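Local atomic coordinates of extracellular solute-binding protein family 1 (Kribbella flavida, PDB entry 5IXP), a protein that probably serves as the extracellular solute-binding component of an ABC transporter, capturing a solute for uptake. Residues L4-F9 against I30-A35; D57-E62 against T276-S281; S15-E20 against A292-P297; F9-Y14 against K305-F310. All coordinates share one frame; numbering follows the deposited sequence. Where two conformers were deposited one is given.

Overall arrangement
The four contacts gather round strand 2-8 and its neighbours in the sheet. Contact 1 is a run of parallel strand bonds at a partly exposed margin, with an ionic network beside it. Contact 2, buried throughout and reached through adjacent strand 58-62, is one antiparallel pair followed by a turn, with backbone and hydroxyl bonds in equal number. Contact 3 sets helix 15-24 against the end of helix 284-294, a buried and mainly apolar junction tied to contact 1 through Tyr18 and Glu32. Contact 4, partly buried, is the slightest: loop 9-14 touches the end of helix 297-307 by carbon contacts and one water, while salt bridges run from it to contacts 1 and 3.

Contact 1: L4-F9 against I30-A35; sequences LTIATF and ITERRA
Leu4 begins the parallel pairing through its carbonyl: Leu4 O receives the Thr31 N-H nearly along the C=O axis at 2.9 Å, and a water that donates to this oxygen is also bonded to Thr31 OG1. Thr5 gives its N-H to Asp57, while Thr5 CG2 lies obliquely 4.1 Å from Arg33 NH2; the neighbouring NH1 of Arg33 is bonded to Gly54 O. Ile6 is bonded through both its N-H and its C=O, Ile6 N reaching Thr31 O at 3.0 Å and Ile6 O accepting from Arg33 N at 2.8 Å. Its CG2 lies alongside Ile30 CG2 at 3.9 Å, on the face packed by Tyr18. Ala7, on the other face, adds a CA-H...O contact of 3.2 Å from Ala7 CA to Arg33 O. Thr8 N bonds to the same oxygen. The Thr8 side chain crosses that of Glu32 at about a right angle, and Thr8 OG1, between the backbone N and the carbonyl carbon (chi1 65°), forms a weak 2.9 Å hydrogen bond with Glu32 OE2. That oxygen also bonds Tyr18 OH; Glu32 OE1 takes both Arg34 NE, at 2.7 Å, and Arg34 NH2 in a side-on salt bridge. An alanine in place of Glu32 would probably loosen Arg34, Thr8 and Tyr18 together. Joined through helix 15-24, the strands form a beta-alpha-beta unit, recurrent in the alpha/beta lobes of solute-binding proteins.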
loop_
_atom_site.group_PDB
_atom_site.type_symbol
_atom_site.label_atom_id
_atom_site.label_comp_id
_atom_site.label_asym_id
_atom_site.label_seq_id
_atom_site.Cartn_x
_atom_site.Cartn_y
_atom_site.Cartn_z
ATOM N N LEU A 4 23.042 8.456 16.543
ATOM C CA LEU A 4 21.971 7.614 16.036
ATOM C C LEU A 4 22.151 7.390 14.546
ATOM O O LEU A 4 22.461 8.324 13.806
ATOM C CB LEU A 4 20.603 8.264 16.261
ATOM C CG LEU A 4 20.174 8.482 17.715
ATOM C CD1 LEU A 4 18.840 9.227 17.779
ATOM C CD2 LEU A 4 20.099 7.140 18.431
ATOM N N THR A 5 21.962 6.148 14.112
ATOM C CA THR A 5 21.862 5.823 12.700
ATOM C C THR A 5 20.410 5.521 12.377
ATOM O O THR A 5 19.692 4.942 13.197
ATOM C CB THR A 5 22.726 4.615 12.323
ATOM O OG1 THR A 5 22.549 3.579 13.299
ATOM C CG2 THR A 5 24.191 5.000 12.237
ATOM N N ILE A 6 19.972 5.937 11.195
ATOM C CA ILE A 6 18.648 5.603 10.702
ATOM C C ILE A 6 18.806 5.071 9.287
ATOM O O ILE A 6 19.463 5.704 8.451
ATOM C CB ILE A 6 17.684 6.811 10.761
ATOM C CG1 ILE A 6 16.362 6.455 10.083
ATOM C CG2 ILE A 6 18.306 8.085 10.142
ATOM C CD1 ILE A 6 15.239 7.480 10.369
ATOM N N ALA A 7 18.233 3.894 9.026
ATOM C CA ALA A 7 18.339 3.249 7.722
ATOM C C ALA A 7 17.013 3.421 6.990
ATOM O O ALA A 7 15.972 2.969 7.476
ATOM C CB ALA A 7 18.680 1.766 7.865
ATOM N N THR A 8 17.051 4.088 5.841
ATOM C CA THR A 8 15.875 4.296 5.010
ATOM C C THR A 8 16.141 3.747 3.616
ATOM O O THR A 8 17.264 3.372 3.267
ATOM C CB THR A 8 15.472 5.783 4.923
ATOM O OG1 THR A 8 16.493 6.536 4.259
ATOM C CG2 THR A 8 15.234 6.366 6.313
ATOM N N PHE A 9 15.081 3.704 2.817
ATOM C CA PHE A 9 15.142 3.192 1.457
ATOM C C PHE A 9 14.286 4.109 0.602
ATOM O O PHE A 9 13.399 4.800 1.112
ATOM C CB PHE A 9 14.645 1.730 1.375
ATOM C CG PHE A 9 13.280 1.530 1.969
ATOM C CD1 PHE A 9 12.133 1.728 1.204
ATOM C CD2 PHE A 9 13.137 1.169 3.306
ATOM C CE1 PHE A 9 10.861 1.569 1.766
ATOM C CE2 PHE A 9 11.880 1.007 3.867
ATOM C CZ PHE A 9 10.739 1.218 3.099
ATOM N N ILE A 30 22.886 12.551 13.900
ATOM C CA ILE A 30 22.122 11.620 13.073
ATOM C C ILE A 30 22.921 11.305 11.819
ATOM O O ILE A 30 23.372 12.215 11.111
ATOM C CB ILE A 30 20.747 12.187 12.679
ATOM C CG1 ILE A 30 19.903 12.489 13.915
ATOM C CG2 ILE A 30 20.007 11.192 11.755
ATOM C CD1 ILE A 30 18.642 13.307 13.590
ATOM N N THR A 31 23.044 10.022 11.511
ATOM C CA THR A 31 23.620 9.572 10.253
ATOM C C THR A 31 22.589 8.697 9.557
ATOM O O THR A 31 22.053 7.773 10.172
ATOM C CB THR A 31 24.903 8.769 10.471
ATOM O OG1 THR A 31 25.830 9.524 11.266
ATOM C CG2 THR A 31 25.536 8.426 9.115
ATOM N N GLU A 32 22.304 8.988 8.296
ATOM C CA GLU A 32 21.377 8.171 7.520
ATOM C C GLU A 32 22.149 7.151 6.697
ATOM O O GLU A 32 23.183 7.473 6.102
ATOM C CB GLU A 32 20.506 9.029 6.597
ATOM C CG GLU A 32 19.381 8.233 5.903
ATOM C CD GLU A 32 18.491 9.102 5.006
ATOM O OE1 GLU A 32 19.032 9.746 4.078
ATOM O OE2 GLU A 32 17.253 9.149 5.236
ATOM N N ARG A 33 21.627 5.921 6.657
ATOM C CA ARG A 33 22.186 4.824 5.887
ATOM C C ARG A 33 21.173 4.425 4.820
ATOM O O ARG A 33 19.997 4.208 5.132
ATOM C CB ARG A 33 22.502 3.646 6.826
ATOM C CG ARG A 33 22.965 2.379 6.169
ATOM C CD ARG A 33 23.028 1.264 7.206
ATOM N NE ARG A 33 23.892 1.611 8.331
ATOM C CZ ARG A 33 23.941 0.929 9.474
ATOM N NH1 ARG A 33 23.159 -0.123 9.647
ATOM N NH2 ARG A 33 24.761 1.307 10.451
ATOM N N ARG A 34 21.613 4.350 3.563
ATOM C CA ARG A 34 20.721 3.992 2.459
ATOM C C ARG A 34 21.325 2.825 1.698
ATOM O O ARG A 34 22.336 3.000 1.013
ATOM C CB ARG A 34 20.503 5.170 1.503
ATOM C CG ARG A 34 19.849 6.372 2.125
ATOM C CD ARG A 34 19.547 7.416 1.058
ATOM N NE ARG A 34 18.958 8.601 1.662
ATOM C CZ ARG A 34 18.185 9.465 1.015
ATOM N NH1 ARG A 34 17.904 9.285 -0.274
ATOM N NH2 ARG A 34 17.688 10.506 1.667
ATOM N N ALA A 35 20.702 1.650 1.790
ATOM C CA ALA A 35 21.057 0.572 0.875
ATOM C C ALA A 35 20.753 0.988 -0.566
ATOM O O ALA A 35 19.904 1.852 -0.828
ATOM C CB ALA A 35 20.295 -0.710 1.222
HETATM O O HOH W 1 25.372 9.240 14.043
HETATM O O HOH W 2 19.148 1.259 4.160
#

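Contact 2: D57-E62 against T276-S281; sequences DIEAME and TVPTQS
Thr276 sets its hydroxyl and its amide on a single acceptor. With OG1 between the backbone N and the carbonyl carbon (chi1 70°), Thr276 OG1 meets Glu59 O at 2.8 Å in the carbonyl plane, on a lone pair, while Thr276 N approaches the same Glu59 O from above that plane at 2.9 Å. Across Thr276 lies selenomethionine Met61, its chain at about a right angle and its CE 3.9 Å from Thr276 OG1. A valine in place of Thr276 would remove the hydroxyl and would probably leave Glu59 O held less firmly. The return bond, Glu59 N to Thr276 O at 2.8 Å, completes an antiparallel hydrogen-bonded pair, by which strand 269-276 runs antiparallel to strand 58-62, beside the parallel strands 2-8 and 28-34, as in class II periplasmic-binding-protein lobes. The Glu59 side chain crosses the Pro278 ring at about a right angle, Glu59 CG 3.8 Å from Pro278 CG, before a bend at chi2 leads the carboxylate away to Ala56 N. Pro278 CD lies 3.4 Å from Asp57 O, which is buried without a polar partner. A type I turn from Pro278 brings Ser281 round to Asp57, whose OD1 accepts the hydrogen bond of Ser281 OG on its anti lone pair at 2.7 Å.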
loop_
_atom_site.group_PDB
_atom_site.type_symbol
_atom_site.label_atom_id
_atom_site.label_comp_id
_atom_site.label_asym_id
_atom_site.label_seq_id
_atom_site.Cartn_x
_atom_site.Cartn_y
_atom_site.Cartn_z
ATOM N N ASP A 57 19.949 2.238 14.499
ATOM C CA ASP A 57 19.125 2.501 15.676
ATOM C C ASP A 57 17.659 2.640 15.307
ATOM O O ASP A 57 16.784 2.252 16.092
ATOM C CB ASP A 57 19.600 3.764 16.387
ATOM C CG ASP A 57 21.025 3.641 16.865
ATOM O OD1 ASP A 57 21.249 2.923 17.861
ATOM O OD2 ASP A 57 21.912 4.255 16.233
ATOM N N ILE A 58 17.368 3.224 14.143
ATOM C CA ILE A 58 16.015 3.265 13.591
ATOM C C ILE A 58 16.066 2.549 12.252
ATOM O O ILE A 58 16.858 2.924 11.380
ATOM C CB ILE A 58 15.503 4.710 13.417
ATOM C CG1 ILE A 58 15.412 5.416 14.774
ATOM C CG2 ILE A 58 14.118 4.716 12.703
ATOM C CD1 ILE A 58 15.185 6.953 14.662
ATOM N N GLU A 59 15.231 1.525 12.088
ATOM C CA GLU A 59 15.141 0.768 10.840
ATOM C C GLU A 59 13.776 1.005 10.209
ATOM O O GLU A 59 12.745 0.686 10.818
ATOM C CB GLU A 59 15.358 -0.735 11.076
ATOM C CG GLU A 59 16.807 -1.125 11.427
ATOM C CD GLU A 59 17.713 -1.245 10.202
ATOM O OE1 GLU A 59 17.207 -1.117 9.076
ATOM O OE2 GLU A 59 18.937 -1.480 10.372
ATOM N N ALA A 60 13.770 1.518 8.976
ATOM C CA ALA A 60 12.514 1.685 8.265
ATOM C C ALA A 60 12.025 0.342 7.738
ATOM O O ALA A 60 12.811 -0.533 7.364
ATOM C CB ALA A 60 12.648 2.673 7.106
HETATM N N MSE A 61 10.708 0.202 7.699
HETATM C CA MSE A 61 10.056 -1.039 7.307
HETATM C C MSE A 61 8.814 -0.708 6.496
HETATM O O MSE A 61 7.964 0.068 6.957
HETATM C CB MSE A 61 9.679 -1.840 8.554
HETATM C CG MSE A 61 9.754 -3.315 8.415
HETATM SE SE MSE A 61 9.898 -4.079 10.155
HETATM C CE MSE A 61 11.794 -4.144 10.490
ATOM N N GLU A 62 8.696 -1.283 5.301
ATOM C CA GLU A 62 7.467 -1.128 4.535
ATOM C C GLU A 62 6.380 -2.036 5.106
ATOM O O GLU A 62 6.655 -3.114 5.658
ATOM C CB GLU A 62 7.692 -1.439 3.049
ATOM C CG GLU A 62 6.839 -0.589 2.102
ATOM C CD GLU A 62 5.604 -1.312 1.564
ATOM O OE1 GLU A 62 5.457 -2.524 1.799
ATOM O OE2 GLU A 62 4.783 -0.667 0.889
ATOM N N THR A 276 11.074 1.651 13.045
ATOM C CA THR A 276 11.187 0.688 14.135
ATOM C C THR A 276 12.521 0.882 14.844
ATOM O O THR A 276 13.454 1.473 14.297
ATOM C CB THR A 276 11.091 -0.767 13.643
ATOM O OG1 THR A 276 12.278 -1.114 12.898
ATOM C CG2 THR A 276 9.843 -0.968 12.778
ATOM N N VAL A 277 12.608 0.366 16.067
ATOM C CA VAL A 277 13.829 0.484 16.865
ATOM C C VAL A 277 14.229 -0.911 17.329
ATOM O O VAL A 277 13.617 -1.454 18.258
ATOM C CB VAL A 277 13.639 1.433 18.061
ATOM C CG1 VAL A 277 14.913 1.452 18.946
ATOM C CG2 VAL A 277 13.262 2.859 17.578
ATOM N N PRO A 278 15.240 -1.523 16.718
ATOM C CA PRO A 278 15.679 -2.856 17.160
ATOM C C PRO A 278 16.204 -2.826 18.586
ATOM O O PRO A 278 16.731 -1.810 19.058
ATOM C CB PRO A 278 16.805 -3.208 16.177
ATOM C CG PRO A 278 16.622 -2.316 15.025
ATOM C CD PRO A 278 16.008 -1.037 15.564
ATOM N N THR A 279 16.079 -3.966 19.279
ATOM C CA THR A 279 16.694 -4.050 20.600
ATOM C C THR A 279 18.214 -3.986 20.529
ATOM O O THR A 279 18.861 -3.762 21.558
ATOM C CB THR A 279 16.265 -5.325 21.337
ATOM O OG1 THR A 279 16.573 -6.480 20.545
ATOM C CG2 THR A 279 14.767 -5.288 21.663
ATOM N N GLN A 280 18.795 -4.170 19.338
ATOM C CA GLN A 280 20.230 -3.980 19.163
ATOM C C GLN A 280 20.664 -2.567 19.517
ATOM O O GLN A 280 21.826 -2.346 19.864
ATOM C CB GLN A 280 20.629 -4.259 17.718
ATOM C CG GLN A 280 21.023 -5.657 17.431
ATOM C CD GLN A 280 21.486 -5.816 16.007
ATOM O OE1 GLN A 280 22.292 -5.017 15.504
ATOM N NE2 GLN A 280 20.975 -6.842 15.337
ATOM N N SER A 281 19.762 -1.596 19.407
ATOM C CA SER A 281 20.154 -0.215 19.643
ATOM C C SER A 281 20.605 -0.022 21.082
ATOM O O SER A 281 19.934 -0.462 22.024
ATOM C CB SER A 281 19.002 0.737 19.328
ATOM O OG SER A 281 19.373 2.071 19.666
#

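Contact 3: S15-E20 against A292-P297; sequences SDLYRE and AWLTAP
Trp293 reaches across to helix 15-24 because its CG stands anti to the backbone N (chi1 -179°), which carries the six-membered part of the indole clear of its own helix. The tip of that ring, CZ3 and CH2, meets Leu17, its carbonyl oxygen obliquely and its CB as well: Trp293 CH2 stands 3.4 Å from Leu17 O, and Trp293 CZ3 sits 3.8 Å from Leu17 CB. The chain of Leu17, with CG beside the backbone N (chi1 -57°), goes on toward Gln299, Lys302 and Val303 of helix 297-307, so this one leucine packs against two successive helices. Leu294 takes a similar first torsion, and its chain crosses that of Leu17 obliquely. One of its branches does the touching, with Leu294 CD2 at 3.9 Å from Leu17 CB and, less closely, 4.2 Å from Tyr18 CE1. Tyr18 starts out away from helix 284-294, yet its ring swings back far enough to meet that methyl, its hydroxyl engaged by Glu32. The helix of the beta-alpha-beta unit thus packs on helix 284-294, both over strand 2-8, where Tyr18 and Leu294 each touch Ile6. Glu20, extended beyond CG, crosses the indole at about a right angle. Its carboxylate, turned 75° from the ring, comes to the ring edge near the plane, where Glu20 OE1 is 3.8 Å from Trp293 CH2; the same oxygen makes a salt bridge to Lys302. Mainly carbon surfaces carry the junction, holding by shape, while Leu17 O and Glu20 OE1 face indole C-H groups that are probably slightly positive, a weak electrostatic complement.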
loop_
_atom_site.group_PDB
_atom_site.type_symbol
_atom_site.label_atom_id
_atom_site.label_comp_id
_atom_site.label_asym_id
_atom_site.label_seq_id
_atom_site.Cartn_x
_atom_site.Cartn_y
_atom_site.Cartn_z
ATOM N N SER A 15 15.844 14.511 4.832
ATOM C CA SER A 15 17.152 15.174 4.910
ATOM C C SER A 15 17.092 16.494 5.682
ATOM O O SER A 15 17.936 16.754 6.552
ATOM C CB SER A 15 17.716 15.408 3.509
ATOM O OG SER A 15 18.029 14.168 2.891
ATOM N N ASP A 16 16.110 17.347 5.375
ATOM C CA ASP A 16 16.013 18.606 6.116
ATOM C C ASP A 16 15.601 18.365 7.558
ATOM O O ASP A 16 15.996 19.123 8.452
ATOM C CB ASP A 16 15.005 19.560 5.466
ATOM C CG ASP A 16 15.372 19.927 4.046
ATOM O OD1 ASP A 16 16.584 19.978 3.742
ATOM O OD2 ASP A 16 14.444 20.166 3.237
ATOM N N LEU A 17 14.802 17.323 7.800
ATOM C CA LEU A 17 14.330 17.059 9.151
ATOM C C LEU A 17 15.486 16.694 10.071
ATOM O O LEU A 17 15.496 17.099 11.238
ATOM C CB LEU A 17 13.283 15.947 9.146
ATOM C CG LEU A 17 12.062 16.210 8.267
ATOM C CD1 LEU A 17 10.993 15.167 8.520
ATOM C CD2 LEU A 17 11.526 17.603 8.518
ATOM N N TYR A 18 16.466 15.929 9.567
ATOM C CA TYR A 18 17.613 15.584 10.402
ATOM C C TYR A 18 18.345 16.837 10.854
ATOM O O TYR A 18 18.772 16.931 12.011
ATOM C CB TYR A 18 18.585 14.674 9.650
ATOM C CG TYR A 18 18.012 13.371 9.138
ATOM C CD1 TYR A 18 17.081 12.647 9.879
ATOM C CD2 TYR A 18 18.433 12.849 7.911
ATOM C CE1 TYR A 18 16.573 11.429 9.408
ATOM C CE2 TYR A 18 17.932 11.632 7.433
ATOM C CZ TYR A 18 17.006 10.932 8.187
ATOM O OH TYR A 18 16.506 9.734 7.714
ATOM N N ARG A 19 18.512 17.807 9.946
ATOM C CA ARG A 19 19.166 19.063 10.305
ATOM C C ARG A 19 18.374 19.803 11.372
ATOM O O ARG A 19 18.950 20.341 12.328
ATOM C CB ARG A 19 19.335 19.949 9.071
ATOM C CG ARG A 19 20.191 19.340 7.984
ATOM C CD ARG A 19 20.395 20.274 6.796
ATOM N NE ARG A 19 21.048 19.574 5.694
ATOM C CZ ARG A 19 20.434 19.179 4.584
ATOM N NH1 ARG A 19 19.144 19.440 4.400
ATOM N NH2 ARG A 19 21.118 18.534 3.648
ATOM N N GLU A 20 17.049 19.843 11.218
ATOM C CA GLU A 20 16.197 20.505 12.198
ATOM C C GLU A 20 16.322 19.851 13.566
ATOM O O GLU A 20 16.452 20.535 14.588
ATOM C CB GLU A 20 14.744 20.479 11.723
ATOM C CG GLU A 20 14.493 21.303 10.484
ATOM C CD GLU A 20 13.074 21.171 9.970
ATOM O OE1 GLU A 20 12.365 20.236 10.390
ATOM O OE2 GLU A 20 12.671 22.009 9.146
ATOM N N ALA A 292 9.551 9.119 16.897
ATOM C CA ALA A 292 8.271 9.767 17.160
ATOM C C ALA A 292 8.234 11.165 16.555
ATOM O O ALA A 292 7.207 11.593 16.014
ATOM C CB ALA A 292 8.007 9.819 18.667
ATOM N N TRP A 293 9.348 11.896 16.630
ATOM C CA TRP A 293 9.359 13.240 16.066
ATOM C C TRP A 293 9.275 13.201 14.541
ATOM O O TRP A 293 8.534 13.985 13.928
ATOM C CB TRP A 293 10.609 13.990 16.526
ATOM C CG TRP A 293 10.674 15.390 15.995
ATOM C CD1 TRP A 293 10.066 16.495 16.523
ATOM C CD2 TRP A 293 11.379 15.837 14.834
ATOM N NE1 TRP A 293 10.351 17.603 15.763
ATOM C CE2 TRP A 293 11.155 17.225 14.717
ATOM C CE3 TRP A 293 12.181 15.198 13.880
ATOM C CZ2 TRP A 293 11.698 17.984 13.683
ATOM C CZ3 TRP A 293 12.733 15.956 12.863
ATOM C CH2 TRP A 293 12.489 17.339 12.773
ATOM N N LEU A 294 10.023 12.293 13.909
ATOM C CA LEU A 294 9.988 12.194 12.455
ATOM C C LEU A 294 8.596 11.848 11.940
ATOM O O LEU A 294 8.273 12.158 10.789
ATOM C CB LEU A 294 10.998 11.140 11.969
ATOM C CG LEU A 294 12.486 11.509 12.071
ATOM C CD1 LEU A 294 13.338 10.253 11.880
ATOM C CD2 LEU A 294 12.885 12.590 11.049
ATOM N N THR A 295 7.773 11.180 12.750
ATOM C CA THR A 295 6.441 10.774 12.314
ATOM C C THR A 295 5.333 11.650 12.893
ATOM O O THR A 295 4.152 11.338 12.699
ATOM C CB THR A 295 6.186 9.303 12.665
ATOM O OG1 THR A 295 6.331 9.106 14.083
ATOM C CG2 THR A 295 7.178 8.406 11.913
ATOM N N ALA A 296 5.687 12.741 13.579
ATOM C CA ALA A 296 4.698 13.675 14.101
ATOM C C ALA A 296 4.020 14.442 12.960
ATOM O O ALA A 296 4.586 14.590 11.871
ATOM C CB ALA A 296 5.357 14.654 15.079
ATOM N N PRO A 297 2.800 14.950 13.195
ATOM C CA PRO A 297 2.075 15.647 12.117
ATOM C C PRO A 297 2.854 16.771 11.450
ATOM O O PRO A 297 2.820 16.866 10.217
ATOM C CB PRO A 297 0.822 16.191 12.826
ATOM C CG PRO A 297 0.648 15.338 14.029
ATOM C CD PRO A 297 1.983 14.786 14.412
#

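Contact 4: F9-Y14 against K305-F310; sequences FNEFGY and KKVGSF
Carbon contacts carry most of the meeting between loop 9-14, the connection from strand 2-8 to helix 15-24 in the beta-alpha-beta unit, and the C-terminal end of helix 297-307. Val307 CG1, beside its backbone N, touches Glu11 CG at 3.9 Å, the two chains crossing at about a right angle, and stands 4.0 Å from Gly13 CA. The lack of a side chain on Gly13 permits this approach, since a CB on Gly13 would fall only 3.0 Å from Val307 CG2; its positive phi (75°) by itself also favours glycine. The chain of Lys306, extended as far as CE, passes the loop so that Lys306 CD comes 3.5 Å from Gly13 O.

Hydrogen bonding shapes the loop from within, for Glu11 bends at chi2 (53°) and its carboxylate turns back to the backbone, Glu11 OE2 taking the Gly13 N-H on its anti lone pair at 2.8 Å. A single water spans the two segments, donating to Glu11 O and lying a short 2.4 Å from Ser309 OG. Aromatic packing backs the loop: Phe12 meets the face of Phe9 in a T-shaped (edge-to-face) stack, and Phe12 CB sits over the ring of Tyr14. Charged residues therefore lend their aliphatic stems to the interface while their charged ends turn to the loop backbone (Glu11) and to partners beyond it, Arg34 for Glu11 and Asp16 for Lys306, so the two segments probably meet largely by fit.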
loop_
_atom_site.group_PDB
_atom_site.type_symbol
_atom_site.label_atom_id
_atom_site.label_comp_id
_atom_site.label_asym_id
_atom_site.label_seq_id
_atom_site.Cartn_x
_atom_site.Cartn_y
_atom_site.Cartn_z
ATOM N N PHE A 9 15.081 3.704 2.817
ATOM C CA PHE A 9 15.142 3.192 1.457
ATOM C C PHE A 9 14.286 4.109 0.602
ATOM O O PHE A 9 13.399 4.800 1.112
ATOM C CB PHE A 9 14.645 1.730 1.375
ATOM C CG PHE A 9 13.280 1.530 1.969
ATOM C CD1 PHE A 9 12.133 1.728 1.204
ATOM C CD2 PHE A 9 13.137 1.169 3.306
ATOM C CE1 PHE A 9 10.861 1.569 1.766
ATOM C CE2 PHE A 9 11.880 1.007 3.867
ATOM C CZ PHE A 9 10.739 1.218 3.099
ATOM N N ASN A 10 14.554 4.116 -0.703
ATOM C CA ASN A 10 13.913 5.069 -1.605
ATOM C C ASN A 10 14.078 6.468 -1.019
ATOM O O ASN A 10 15.158 6.788 -0.519
ATOM C CB ASN A 10 12.447 4.698 -1.843
ATOM C CG ASN A 10 12.297 3.372 -2.591
ATOM O OD1 ASN A 10 13.152 3.003 -3.406
ATOM N ND2 ASN A 10 11.209 2.654 -2.319
ATOM N N GLU A 11 13.049 7.309 -1.039
ATOM C CA GLU A 11 13.207 8.681 -0.550
ATOM C C GLU A 11 12.176 8.977 0.533
ATOM O O GLU A 11 11.018 9.308 0.236
ATOM C CB GLU A 11 13.109 9.693 -1.689
ATOM C CG GLU A 11 13.365 11.126 -1.210
ATOM C CD GLU A 11 14.679 11.248 -0.440
ATOM O OE1 GLU A 11 15.753 11.216 -1.080
ATOM O OE2 GLU A 11 14.642 11.345 0.807
ATOM N N PHE A 12 12.610 8.901 1.795
ATOM C CA PHE A 12 11.737 9.260 2.903
ATOM C C PHE A 12 11.557 10.766 3.051
ATOM O O PHE A 12 10.640 11.196 3.759
ATOM C CB PHE A 12 12.271 8.653 4.207
ATOM C CG PHE A 12 11.818 7.232 4.429
ATOM C CD1 PHE A 12 12.086 6.264 3.487
ATOM C CD2 PHE A 12 11.113 6.873 5.568
ATOM C CE1 PHE A 12 11.667 4.952 3.667
ATOM C CE2 PHE A 12 10.685 5.565 5.762
ATOM C CZ PHE A 12 10.959 4.602 4.794
ATOM N N GLY A 13 12.387 11.573 2.395
ATOM C CA GLY A 13 12.233 13.014 2.488
ATOM C C GLY A 13 12.688 13.613 3.800
ATOM O O GLY A 13 12.265 14.723 4.144
ATOM N N TYR A 14 13.566 12.926 4.531
ATOM C CA TYR A 14 13.946 13.323 5.885
ATOM C C TYR A 14 15.171 14.236 5.951
ATOM O O TYR A 14 15.520 14.685 7.048
ATOM C CB TYR A 14 14.237 12.083 6.732
ATOM C CG TYR A 14 13.041 11.269 7.169
ATOM C CD1 TYR A 14 13.226 10.034 7.786
ATOM C CD2 TYR A 14 11.729 11.747 7.016
ATOM C CE1 TYR A 14 12.152 9.274 8.223
ATOM C CE2 TYR A 14 10.637 10.981 7.448
ATOM C CZ TYR A 14 10.866 9.746 8.054
ATOM O OH TYR A 14 9.815 8.973 8.499
ATOM N N LYS A 305 5.066 18.026 1.580
ATOM C CA LYS A 305 5.410 19.096 0.654
ATOM C C LYS A 305 6.712 18.822 -0.073
ATOM O O LYS A 305 6.874 19.252 -1.216
ATOM C CB LYS A 305 5.464 20.439 1.370
ATOM C CG LYS A 305 4.297 20.647 2.311
ATOM C CD LYS A 305 4.172 22.085 2.713
ATOM C CE LYS A 305 5.338 22.509 3.555
ATOM N NZ LYS A 305 4.873 23.104 4.844
ATOM N N LYS A 306 7.636 18.102 0.553
ATOM C CA LYS A 306 8.932 17.868 -0.072
ATOM C C LYS A 306 8.858 16.781 -1.140
ATOM O O LYS A 306 9.353 16.969 -2.258
ATOM C CB LYS A 306 9.963 17.502 0.993
ATOM C CG LYS A 306 11.401 17.592 0.504
ATOM C CD LYS A 306 12.378 17.067 1.548
ATOM C CE LYS A 306 13.826 17.274 1.105
ATOM N NZ LYS A 306 14.123 18.716 0.843
ATOM N N VAL A 307 8.248 15.636 -0.824
ATOM C CA VAL A 307 8.293 14.499 -1.737
ATOM C C VAL A 307 6.905 13.961 -2.068
ATOM O O VAL A 307 6.776 13.051 -2.891
ATOM C CB VAL A 307 9.183 13.368 -1.180
ATOM C CG1 VAL A 307 10.620 13.856 -1.018
ATOM C CG2 VAL A 307 8.657 12.861 0.137
ATOM N N GLY A 308 5.859 14.494 -1.440
ATOM C CA GLY A 308 4.502 14.121 -1.809
ATOM C C GLY A 308 3.908 12.948 -1.053
ATOM O O GLY A 308 2.763 12.563 -1.337
ATOM N N SER A 309 4.643 12.359 -0.115
ATOM C CA SER A 309 4.139 11.217 0.637
ATOM C C SER A 309 2.909 11.593 1.455
ATOM O O SER A 309 2.883 12.626 2.128
ATOM C CB SER A 309 5.227 10.695 1.562
ATOM O OG SER A 309 6.405 10.429 0.828
ATOM N N PHE A 310 1.892 10.728 1.422
ATOM C CA PHE A 310 0.627 11.119 2.049
ATOM C C PHE A 310 0.653 10.804 3.547
ATOM O O PHE A 310 0.975 9.670 3.931
ATOM C CB PHE A 310 -0.561 10.424 1.386
ATOM C CG PHE A 310 -1.864 11.062 1.728
ATOM C CD1 PHE A 310 -2.271 12.211 1.071
ATOM C CD2 PHE A 310 -2.648 10.562 2.757
ATOM C CE1 PHE A 310 -3.475 12.840 1.403
ATOM C CE2 PHE A 310 -3.859 11.180 3.095
ATOM C CZ PHE A 310 -4.264 12.325 2.419
HETATM O O HOH W 3 8.308 9.419 1.907
#